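Local coordinates for protein glutathione S-transferase 2 (Onchocerca volvulus, PDB 1TU8) that catalyses the transfer of glutathione to electrophilic substrates as a homodimeric pi-class enzyme that appears central to the parasite's detoxification system, at residues F45-L50 / Q59-G64; R95-K100 / G123-F128. One frame throughout, in Å; residues are numbered along the deposited sequence.

Overall arrangement
Contact 1 lies in the thioredoxin-like N-terminal part of the chain, contact 2 in the helical C-terminal part, their centres 24 Å apart. They share no element, although helices 63-73 and 81-107 follow each other. Contact 1, partly buried, packs a loop on a strand end and an N-cap residue, mixing apolar and glutamine side chains, with backbone groups of Leu50 and Ser63 and the Ser63 hydroxyl turned to S-hexylglutathione. The more buried contact 2 joins two helices by leucine and phenylalanine packing, with charges and a water along its border. Within one chain Ser63 OG and Arg95 NH1 lie 2.9 Å apart, a probable hydrogen bond. Across the dimer, Phe47 of contact 1 meets Lys127 and Phe128 of the other subunit's contact 2.

Contact 1 (F45-L50 / Q59-G64); sequences FQFGQL and QIVQSG. With GTX (S-hexylglutathione), chain E.
Phe45, Gln46 and Phe47 close over Val61 in a mixed loop-on-strand contact, where the loop following helix 38-41 lies against the end of the outer strand 58-61 and Gln62, the N-cap residue before helix 63-73. Val61 packs against the two rings, with glutamine side chains around them, and its two methyls are shared out by its first torsion: with CG1 anti to the carbonyl carbon (chi1 -66°), CG1 lies 4.1 Å from Phe45 CD2, while CG2 lies 3.8 Å from Phe47 CD1. Both rings meet the valine obliquely. The Gln46 chain bends at chi2 and slides past Gln59 in the opposite direction. The extended Gln59 chain crosses Phe45 at about a right angle, placing its NE2 3.4 Å from Phe45 CD2 with amide and ring planes 63° apart; that NE2 is hydrogen-bonded to Gln44 O. A type I turn from Phe45 to Gly48, closed by Gly48 N to Phe45 O at 3.0 Å, brings the two phenylalanines to the strand together. The backbone N of Gln46 is buried here with no partner in the model.

The layout is that of the glutathione site in the thioredoxin fold. Leu50, at the position that in this family precedes a cis-proline, pairs its backbone with the cysteinyl part of S-hexylglutathione: Leu50 N to ligand O2 is 2.9 Å and nearly straight at 170°, and ligand N2 to Leu50 O is 2.8 Å. Next to Gln62, Ser63 meets the ligand and not the loop, receiving the gamma-glutamyl carboxylate with its N 2.9 Å from ligand O12 and its OG 2.6 Å from O11; the helix start would be expected to favour that negative charge. On the dimer side, Phe47 O accepts a hydrogen bond from Lys127 NZ of the second subunit.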
ATOM      1  N   PHE A  45       6.797 -12.547 -13.557  1.00 21.01           N
ATOM      2  CA  PHE A  45       6.460 -11.359 -12.775  1.00 20.21           C
ATOM      3  C   PHE A  45       7.293 -11.301 -11.501  1.00 19.53           C
ATOM      4  O   PHE A  45       7.550 -12.320 -10.876  1.00 19.27           O
ATOM      5  CB  PHE A  45       4.957 -11.356 -12.490  1.00 20.02           C
ATOM      6  CG  PHE A  45       4.140 -11.450 -13.742  1.00 19.18           C
ATOM      7  CD1 PHE A  45       3.655 -12.675 -14.186  1.00 19.62           C
ATOM      8  CD2 PHE A  45       3.952 -10.328 -14.535  1.00 19.11           C
ATOM      9  CE1 PHE A  45       2.940 -12.764 -15.379  1.00 19.56           C
ATOM     10  CE2 PHE A  45       3.238 -10.412 -15.726  1.00 19.78           C
ATOM     11  CZ  PHE A  45       2.736 -11.632 -16.146  1.00 19.09           C
ATOM     12  N   GLN A  46       7.699 -10.094 -11.133  1.00 19.06           N
ATOM     13  CA  GLN A  46       8.712  -9.879 -10.098  1.00 18.57           C
ATOM     14  C   GLN A  46       8.308 -10.430  -8.719  1.00 18.35           C
ATOM     15  O   GLN A  46       9.170 -10.840  -7.938  1.00 18.65           O
ATOM     16  CB  GLN A  46       9.079  -8.390 -10.006  1.00 18.38           C
ATOM     17  CG  GLN A  46       9.867  -7.837 -11.219  1.00 18.32           C
ATOM     18  CD  GLN A  46       8.998  -7.097 -12.239  1.00 17.81           C
ATOM     19  OE1 GLN A  46       9.414  -6.077 -12.802  1.00 19.95           O
ATOM     20  NE2 GLN A  46       7.813  -7.609 -12.482  1.00 13.37           N
ATOM     21  N   PHE A  47       7.012 -10.454  -8.423  1.00 17.93           N
ATOM     22  CA  PHE A  47       6.508 -11.025  -7.165  1.00 17.42           C
ATOM     23  C   PHE A  47       5.572 -12.215  -7.402  1.00 17.14           C
ATOM     24  O   PHE A  47       4.866 -12.661  -6.489  1.00 17.53           O
ATOM     25  CB  PHE A  47       5.825  -9.945  -6.300  1.00 17.16           C
ATOM     26  CG  PHE A  47       6.743  -8.832  -5.906  1.00 17.04           C
ATOM     27  CD1 PHE A  47       6.562  -7.542  -6.408  1.00 16.01           C
ATOM     28  CD2 PHE A  47       7.815  -9.071  -5.052  1.00 15.63           C
ATOM     29  CE1 PHE A  47       7.420  -6.523  -6.060  1.00 16.44           C
ATOM     30  CE2 PHE A  47       8.690  -8.044  -4.703  1.00 16.67           C
ATOM     31  CZ  PHE A  47       8.490  -6.768  -5.210  1.00 16.82           C
ATOM     32  N   GLY A  48       5.578 -12.735  -8.629  1.00 17.29           N
ATOM     33  CA  GLY A  48       4.746 -13.865  -9.000  1.00 16.69           C
ATOM     34  C   GLY A  48       3.255 -13.572  -9.013  1.00 16.48           C
ATOM     35  O   GLY A  48       2.440 -14.480  -8.857  1.00 16.01           O
ATOM     36  N   GLN A  49       2.898 -12.304  -9.203  1.00 15.97           N
ATOM     37  CA  GLN A  49       1.509 -11.864  -9.079  1.00 15.94           C
ATOM     38  C   GLN A  49       1.151 -10.766 -10.072  1.00 15.56           C
ATOM     39  O   GLN A  49       2.026 -10.129 -10.659  1.00 15.32           O
ATOM     40  CB  GLN A  49       1.237 -11.381  -7.648  1.00 15.67           C
ATOM     41  CG  GLN A  49       1.194 -12.517  -6.634  1.00 15.79           C
ATOM     42  CD  GLN A  49       0.431 -12.179  -5.365  1.00 15.50           C
ATOM     43  OE1 GLN A  49      -0.417 -12.958  -4.916  1.00 17.65           O
ATOM     44  NE2 GLN A  49       0.728 -11.029  -4.780  1.00 13.31           N
ATOM     45  N   LEU A  50      -0.153 -10.574 -10.236  1.00 15.52           N
ATOM     46  CA  LEU A  50      -0.743  -9.568 -11.114  1.00 15.22           C
ATOM     47  C   LEU A  50      -1.553  -8.585 -10.260  1.00 14.85           C
ATOM     48  O   LEU A  50      -1.932  -8.937  -9.133  1.00 14.64           O
ATOM     49  CB  LEU A  50      -1.659 -10.265 -12.116  1.00 15.66           C
ATOM     50  CG  LEU A  50      -1.006 -11.326 -13.002  1.00 16.38           C
ATOM     51  CD1 LEU A  50      -2.058 -11.964 -13.897  1.00 17.41           C
ATOM     52  CD2 LEU A  50       0.113 -10.716 -13.838  1.00 16.50           C
ATOM     53  N   GLN A  59       8.409  -3.196 -17.298  1.00 19.92           N
ATOM     54  CA  GLN A  59       7.467  -4.133 -16.701  1.00 18.70           C
ATOM     55  C   GLN A  59       7.249  -3.743 -15.240  1.00 17.50           C
ATOM     56  O   GLN A  59       8.162  -3.836 -14.422  1.00 17.04           O
ATOM     57  CB  GLN A  59       8.002  -5.565 -16.782  1.00 18.86           C
ATOM     58  CG  GLN A  59       7.003  -6.595 -16.286  1.00 19.56           C
ATOM     59  CD  GLN A  59       7.573  -7.990 -16.143  1.00 22.26           C
ATOM     60  OE1 GLN A  59       8.788  -8.191 -16.193  1.00 25.34           O
ATOM     61  NE2 GLN A  59       6.692  -8.960 -15.956  1.00 23.12           N
ATOM     62  N   ILE A  60       6.032  -3.309 -14.926  1.00 16.18           N
ATOM     63  CA  ILE A  60       5.708  -2.737 -13.625  1.00 15.03           C
ATOM     64  C   ILE A  60       4.595  -3.539 -12.977  1.00 14.42           C
ATOM     65  O   ILE A  60       3.457  -3.517 -13.442  1.00 14.55           O
ATOM     66  CB  ILE A  60       5.259  -1.257 -13.747  1.00 15.05           C
ATOM     67  CG1 ILE A  60       6.240  -0.444 -14.604  1.00 14.60           C
ATOM     68  CG2 ILE A  60       5.133  -0.629 -12.352  1.00 13.79           C
ATOM     69  CD1 ILE A  60       5.687   0.876 -15.077  1.00 14.21           C
ATOM     70  N   VAL A  61       4.929  -4.230 -11.893  1.00 13.37           N
ATOM     71  CA  VAL A  61       3.934  -4.888 -11.058  1.00 13.02           C
ATOM     72  C   VAL A  61       3.639  -4.014  -9.841  1.00 12.35           C
ATOM     73  O   VAL A  61       4.253  -2.959  -9.668  1.00 13.34           O
ATOM     74  CB  VAL A  61       4.363  -6.315 -10.627  1.00 12.92           C
ATOM     75  CG1 VAL A  61       4.445  -7.251 -11.847  1.00 14.01           C
ATOM     76  CG2 VAL A  61       5.676  -6.302  -9.866  1.00 12.47           C
ATOM     77  N   GLN A  62       2.666  -4.459  -9.045  1.00 12.22           N
ATOM     78  CA  GLN A  62       2.180  -3.792  -7.835  1.00 11.84           C
ATOM     79  C   GLN A  62       1.193  -2.680  -8.200  1.00 11.95           C
ATOM     80  O   GLN A  62       1.589  -1.619  -8.689  1.00 11.85           O
ATOM     81  CB  GLN A  62       3.329  -3.276  -6.941  1.00 11.93           C
ATOM     82  CG  GLN A  62       4.136  -4.368  -6.252  1.00 11.96           C
ATOM     83  CD  GLN A  62       3.389  -5.085  -5.129  1.00 12.49           C
ATOM     84  OE1 GLN A  62       3.865  -6.104  -4.609  1.00 14.23           O
ATOM     85  NE2 GLN A  62       2.229  -4.578  -4.768  1.00 12.16           N
ATOM     86  N   SER A  63      -0.092  -2.935  -7.953  1.00 11.79           N
ATOM     87  CA  SER A  63      -1.164  -2.050  -8.371  1.00 11.92           C
ATOM     88  C   SER A  63      -0.987  -0.599  -7.913  1.00 11.67           C
ATOM     89  O   SER A  63      -1.297   0.313  -8.655  1.00 11.68           O
ATOM     90  CB  SER A  63      -2.522  -2.577  -7.905  1.00 11.92           C
ATOM     91  OG  SER A  63      -2.608  -2.668  -6.495  1.00 12.58           O
ATOM     92  N   GLY A  64      -0.535  -0.392  -6.684  1.00 11.73           N
ATOM     93  CA  GLY A  64      -0.311   0.958  -6.181  1.00 11.77           C
ATOM     94  C   GLY A  64       0.831   1.670  -6.883  1.00 11.56           C
ATOM     95  O   GLY A  64       0.745   2.869  -7.145  1.00 11.45           O
TER
HETATM   96  N1  GTX E2001      -0.015  -5.979  -3.447  1.00 16.58           N
HETATM   97  CA1 GTX E2001      -0.197  -6.581  -4.760  1.00 16.03           C
HETATM   98  C1  GTX E2001      -0.778  -5.540  -5.673  1.00 15.70           C
HETATM   99  O11 GTX E2001      -1.448  -4.555  -5.158  1.00 12.32           O
HETATM  100  O12 GTX E2001      -0.630  -5.598  -6.971  1.00 13.52           O
HETATM  101  CB1 GTX E2001      -1.124  -7.786  -4.624  1.00 16.19           C
HETATM  102  CG1 GTX E2001      -1.177  -8.617  -5.906  1.00 17.09           C
HETATM  103  CD1 GTX E2001      -2.104  -9.803  -5.756  1.00 17.36           C
HETATM  104  OE1 GTX E2001      -2.619 -10.150  -4.508  1.00 18.00           O
HETATM  105  N2  GTX E2001      -2.371 -10.488  -6.868  1.00 19.79           N
HETATM  106  CA2 GTX E2001      -3.221 -11.666  -6.930  1.00 20.23           C
HETATM  107  C2  GTX E2001      -2.547 -12.775  -7.681  1.00 20.00           C
HETATM  108  O2  GTX E2001      -1.707 -12.493  -8.771  1.00 19.48           O
HETATM  109  CB2 GTX E2001      -4.508 -11.312  -7.665  1.00 21.36           C
HETATM  110  SG2 GTX E2001      -5.422 -10.013  -6.805  1.00 23.40           S
HETATM  111  C1S GTX E2001      -6.389 -11.162  -5.789  1.00 27.66           C
HETATM  112  C2S GTX E2001      -7.736 -11.539  -6.419  1.00 30.43           C
HETATM  113  C3S GTX E2001      -7.568 -12.571  -7.528  1.00 32.15           C
HETATM  114  C4S GTX E2001      -8.788 -13.466  -7.719  1.00 33.83           C
HETATM  115  C5S GTX E2001      -8.542 -14.447  -8.866  1.00 34.88           C
HETATM  116  C6S GTX E2001      -7.543 -15.536  -8.487  1.00 36.08           C
HETATM  117  N3  GTX E2001      -2.768 -14.010  -7.253  1.00 21.90           N
HETATM  118  CA3 GTX E2001      -2.407 -15.165  -8.064  1.00 22.81           C
HETATM  119  C3  GTX E2001      -1.298 -15.963  -7.428  1.00 23.79           C
HETATM  120  O31 GTX E2001      -0.898 -17.076  -7.983  1.00 26.00           O
HETATM  121  O32 GTX E2001      -0.719 -15.561  -6.321  1.00 23.01           O

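Contact 2 (R95-K100 / G123-F128); sequences RDLHVK and GELAKF. With GTX (S-hexylglutathione), chain F.
Leu97 points from helix 81-107 between Glu124 and Phe128 of helix 121-132, and accounts for most of the surface that segment 95-100 buries. With CG anti to the backbone N (chi1 179°), its two methyls divide the work. CD1 approaches Glu124 CB at 3.9 Å, the two side chains passing in opposite directions, so the glutamate contributes its aliphatic base here. CD2 comes obliquely to the ring of Phe128, 3.9 Å from CE1, and stands 4.4 Å from CD2 of Leu125, whose tip reaches in toward Leu97. Tyr116 and His161 pack on Leu97 from helices 109-119 and 149-164.

At the border the carboxylate of Glu124 is turned by a bend at chi2 toward the lysines. Lys127 NZ, one turn on in the same helix, forms a salt bridge with Glu124 OE1 at 2.9 Å, meeting the syn side 22° out of the carboxylate plane. Across the interface a water joins the other oxygen to Lys100: it accepts from Lys100 NZ at 2.7 Å and donates to Glu124 OE2 at 2.6 Å, and the charges stay beyond direct bonding distance. On helix 81-107, both carboxylate oxygens of Asp96 take up the amino group N1 of the S-hexylglutathione bound mainly by the second subunit.

The axes of the two short segments approach to 11.2 Å, their N-to-C directions 169° apart, a widely spaced antiparallel pair from the all-helical C-terminal domain of glutathione transferases. Phe47 of the second subunit is probably the aromatic key of the pi-class lock-and-key dimer contact, with Phe128 a wall of the lock, their ring planes about 65° apart.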
ATOM      1  N   ARG A  95      -7.421   1.629  -0.186  1.00 12.04           N
ATOM      2  CA  ARG A  95      -6.840   0.284  -0.186  1.00 12.22           C
ATOM      3  C   ARG A  95      -7.099  -0.494   1.120  1.00 12.56           C
ATOM      4  O   ARG A  95      -7.337  -1.698   1.081  1.00 13.16           O
ATOM      5  CB  ARG A  95      -5.336   0.360  -0.447  1.00 12.20           C
ATOM      6  CG  ARG A  95      -4.982   0.840  -1.831  1.00 13.04           C
ATOM      7  CD  ARG A  95      -3.494   0.826  -2.084  1.00 14.57           C
ATOM      8  NE  ARG A  95      -2.953  -0.529  -2.003  1.00 17.60           N
ATOM      9  CZ  ARG A  95      -2.621  -1.278  -3.050  1.00 18.14           C
ATOM     10  NH1 ARG A  95      -2.773  -0.820  -4.285  1.00 20.43           N
ATOM     11  NH2 ARG A  95      -2.140  -2.495  -2.862  1.00 19.12           N
ATOM     12  N   ASP A  96      -7.061   0.198   2.255  1.00 12.41           N
ATOM     13  CA  ASP A  96      -7.360  -0.398   3.558  1.00 12.71           C
ATOM     14  C   ASP A  96      -8.790  -0.908   3.599  1.00 12.80           C
ATOM     15  O   ASP A  96      -9.048  -1.981   4.128  1.00 12.59           O
ATOM     16  CB  ASP A  96      -7.162   0.612   4.700  1.00 12.79           C
ATOM     17  CG  ASP A  96      -5.713   0.731   5.150  1.00 14.67           C
ATOM     18  OD1 ASP A  96      -4.868  -0.090   4.742  1.00 17.61           O
ATOM     19  OD2 ASP A  96      -5.333   1.620   5.930  1.00 18.08           O
ATOM     20  N   LEU A  97      -9.725  -0.128   3.063  1.00 12.87           N
ATOM     21  CA  LEU A  97     -11.105  -0.586   2.983  1.00 12.85           C
ATOM     22  C   LEU A  97     -11.206  -1.792   2.065  1.00 13.06           C
ATOM     23  O   LEU A  97     -11.929  -2.740   2.365  1.00 11.84           O
ATOM     24  CB  LEU A  97     -12.054   0.529   2.530  1.00 13.13           C
ATOM     25  CG  LEU A  97     -13.533   0.120   2.405  1.00 14.20           C
ATOM     26  CD1 LEU A  97     -14.074  -0.460   3.702  1.00 15.85           C
ATOM     27  CD2 LEU A  97     -14.367   1.288   1.963  1.00 16.46           C
ATOM     28  N   HIS A  98     -10.471  -1.771   0.956  1.00 12.87           N
ATOM     29  CA  HIS A  98     -10.508  -2.886   0.023  1.00 13.20           C
ATOM     30  C   HIS A  98      -9.975  -4.169   0.650  1.00 13.32           C
ATOM     31  O   HIS A  98     -10.469  -5.248   0.344  1.00 13.38           O
ATOM     32  CB  HIS A  98      -9.737  -2.574  -1.258  1.00 12.94           C
ATOM     33  CG  HIS A  98     -10.037  -3.526  -2.369  1.00 13.93           C
ATOM     34  ND1 HIS A  98     -11.302  -3.667  -2.901  1.00 15.20           N
ATOM     35  CD2 HIS A  98      -9.252  -4.423  -3.015  1.00 15.35           C
ATOM     36  CE1 HIS A  98     -11.276  -4.591  -3.847  1.00 15.10           C
ATOM     37  NE2 HIS A  98     -10.044  -5.063  -3.939  1.00 16.01           N
ATOM     38  N   VAL A  99      -8.976  -4.056   1.524  1.00 13.17           N
ATOM     39  CA  VAL A  99      -8.447  -5.215   2.254  1.00 13.69           C
ATOM     40  C   VAL A  99      -9.535  -5.829   3.145  1.00 13.50           C
ATOM     41  O   VAL A  99      -9.700  -7.055   3.175  1.00 13.25           O
ATOM     42  CB  VAL A  99      -7.202  -4.827   3.102  1.00 13.86           C
ATOM     43  CG1 VAL A  99      -6.842  -5.918   4.118  1.00 15.13           C
ATOM     44  CG2 VAL A  99      -6.006  -4.518   2.181  1.00 14.69           C
ATOM     45  N   LYS A 100     -10.284  -4.984   3.848  1.00 13.23           N
ATOM     46  CA  LYS A 100     -11.390  -5.464   4.690  1.00 13.79           C
ATOM     47  C   LYS A 100     -12.450  -6.153   3.844  1.00 14.01           C
ATOM     48  O   LYS A 100     -12.902  -7.251   4.175  1.00 14.53           O
ATOM     49  CB  LYS A 100     -12.001  -4.323   5.501  1.00 13.61           C
ATOM     50  CG  LYS A 100     -11.045  -3.781   6.557  1.00 14.95           C
ATOM     51  CD  LYS A 100     -11.591  -2.573   7.283  1.00 15.69           C
ATOM     52  CE  LYS A 100     -10.544  -1.964   8.232  1.00 17.10           C
ATOM     53  NZ  LYS A 100      -9.412  -1.260   7.508  1.00 16.52           N
ATOM     54  N   GLY A 123     -18.803   2.831   9.647  1.00 12.41           N
ATOM     55  CA  GLY A 123     -17.735   3.580  10.293  1.00 12.58           C
ATOM     56  C   GLY A 123     -16.584   3.880   9.341  1.00 12.77           C
ATOM     57  O   GLY A 123     -15.940   4.922   9.435  1.00 12.95           O
ATOM     58  N   GLU A 124     -16.318   2.961   8.421  1.00 12.79           N
ATOM     59  CA  GLU A 124     -15.269   3.169   7.425  1.00 12.58           C
ATOM     60  C   GLU A 124     -15.647   4.230   6.386  1.00 12.73           C
ATOM     61  O   GLU A 124     -14.827   5.079   6.032  1.00 12.59           O
ATOM     62  CB  GLU A 124     -14.872   1.839   6.782  1.00 12.69           C
ATOM     63  CG  GLU A 124     -14.249   0.849   7.762  1.00 13.37           C
ATOM     64  CD  GLU A 124     -13.152   1.474   8.624  1.00 16.04           C
ATOM     65  OE1 GLU A 124     -13.273   1.456   9.874  1.00 17.92           O
ATOM     66  OE2 GLU A 124     -12.169   1.999   8.053  1.00 15.86           O
ATOM     67  N   LEU A 125     -16.893   4.207   5.930  1.00 12.67           N
ATOM     68  CA  LEU A 125     -17.387   5.206   5.002  1.00 12.42           C
ATOM     69  C   LEU A 125     -17.437   6.586   5.653  1.00 12.05           C
ATOM     70  O   LEU A 125     -17.147   7.572   5.000  1.00 11.69           O
ATOM     71  CB  LEU A 125     -18.772   4.811   4.467  1.00 12.71           C
ATOM     72  CG  LEU A 125     -18.784   3.559   3.578  1.00 13.49           C
ATOM     73  CD1 LEU A 125     -20.220   3.190   3.206  1.00 14.26           C
ATOM     74  CD2 LEU A 125     -17.957   3.740   2.325  1.00 15.01           C
ATOM     75  N   ALA A 126     -17.767   6.645   6.944  1.00 12.10           N
ATOM     76  CA  ALA A 126     -17.851   7.916   7.662  1.00 11.85           C
ATOM     77  C   ALA A 126     -16.497   8.618   7.664  1.00 11.85           C
ATOM     78  O   ALA A 126     -16.439   9.845   7.587  1.00 11.96           O
ATOM     79  CB  ALA A 126     -18.343   7.695   9.101  1.00 12.28           C
ATOM     80  N   LYS A 127     -15.421   7.836   7.757  1.00 11.56           N
ATOM     81  CA  LYS A 127     -14.068   8.388   7.708  1.00 11.56           C
ATOM     82  C   LYS A 127     -13.822   9.071   6.367  1.00 11.08           C
ATOM     83  O   LYS A 127     -13.273  10.181   6.308  1.00 10.24           O
ATOM     84  CB  LYS A 127     -13.019   7.286   7.946  1.00 11.61           C
ATOM     85  CG  LYS A 127     -12.957   6.823   9.392  1.00 12.75           C
ATOM     86  CD  LYS A 127     -12.320   5.440   9.525  1.00 14.24           C
ATOM     87  CE  LYS A 127     -12.360   4.942  10.969  1.00 15.17           C
ATOM     88  NZ  LYS A 127     -11.735   3.597  11.082  1.00 15.10           N
ATOM     89  N   PHE A 128     -14.236   8.414   5.285  1.00 10.93           N
ATOM     90  CA  PHE A 128     -14.107   9.000   3.954  1.00 11.02           C
ATOM     91  C   PHE A 128     -15.001  10.227   3.734  1.00 10.93           C
ATOM     92  O   PHE A 128     -14.571  11.179   3.089  1.00 10.31           O
ATOM     93  CB  PHE A 128     -14.402   7.964   2.875  1.00 11.07           C
ATOM     94  CG  PHE A 128     -13.331   6.929   2.728  1.00 11.78           C
ATOM     95  CD1 PHE A 128     -13.602   5.596   2.983  1.00 12.19           C
ATOM     96  CD2 PHE A 128     -12.055   7.287   2.310  1.00 12.55           C
ATOM     97  CE1 PHE A 128     -12.607   4.630   2.851  1.00 13.10           C
ATOM     98  CE2 PHE A 128     -11.055   6.317   2.158  1.00 12.79           C
ATOM     99  CZ  PHE A 128     -11.347   4.986   2.439  1.00 13.19           C
TER
HETATM  100  N1  GTX F2002      -2.578   1.106   6.029  1.00 11.68           N
HETATM  101  CA1 GTX F2002      -2.306   1.759   7.301  1.00 12.61           C
HETATM  102  C1  GTX F2002      -0.856   2.179   7.359  1.00 11.77           C
HETATM  103  O11 GTX F2002       0.064   1.580   6.654  1.00 11.10           O
HETATM  104  O12 GTX F2002      -0.486   3.157   8.144  1.00 12.40           O
HETATM  105  CB1 GTX F2002      -2.626   0.777   8.417  1.00 13.36           C
HETATM  106  CG1 GTX F2002      -2.486   1.363   9.814  1.00 13.19           C
HETATM  107  CD1 GTX F2002      -2.929   0.394  10.895  1.00 13.55           C
HETATM  108  OE1 GTX F2002      -3.400  -0.887  10.583  1.00 12.51           O
HETATM  109  N2  GTX F2002      -2.835   0.835  12.151  1.00 15.13           N
HETATM  110  CA2 GTX F2002      -3.052   0.022  13.341  1.00 17.02           C
HETATM  111  C2  GTX F2002      -3.904   0.741  14.325  1.00 16.32           C
HETATM  112  O2  GTX F2002      -3.753   2.112  14.512  1.00 15.73           O
HETATM  113  CB2 GTX F2002      -1.734  -0.229  14.095  1.00 19.93           C
HETATM  114  SG2 GTX F2002      -0.578  -1.141  13.074  1.00 25.50           S
HETATM  115  C1S GTX F2002      -1.239  -2.771  13.525  1.00 28.80           C
HETATM  116  C2S GTX F2002      -0.526  -3.356  14.746  1.00 30.52           C
HETATM  117  C3S GTX F2002      -1.380  -3.294  16.019  1.00 32.45           C
HETATM  118  C4S GTX F2002      -0.532  -3.030  17.263  1.00 33.48           C
HETATM  119  C5S GTX F2002      -1.339  -2.445  18.418  1.00 33.80           C
HETATM  120  C6S GTX F2002      -2.100  -3.525  19.177  1.00 34.50           C
HETATM  121  N3  GTX F2002      -4.759   0.022  15.028  1.00 17.82           N
HETATM  122  CA3 GTX F2002      -5.333   0.538  16.251  1.00 18.36           C
HETATM  123  C3  GTX F2002      -6.832   0.616  16.142  1.00 21.30           C
HETATM  124  O31 GTX F2002      -7.539   0.821  17.216  1.00 24.38           O
HETATM  125  O32 GTX F2002      -7.430   0.483  14.990  1.00 19.71           O
HETATM  126  O   HOH W   1     -10.932   0.625   6.207  1.00 14.09           O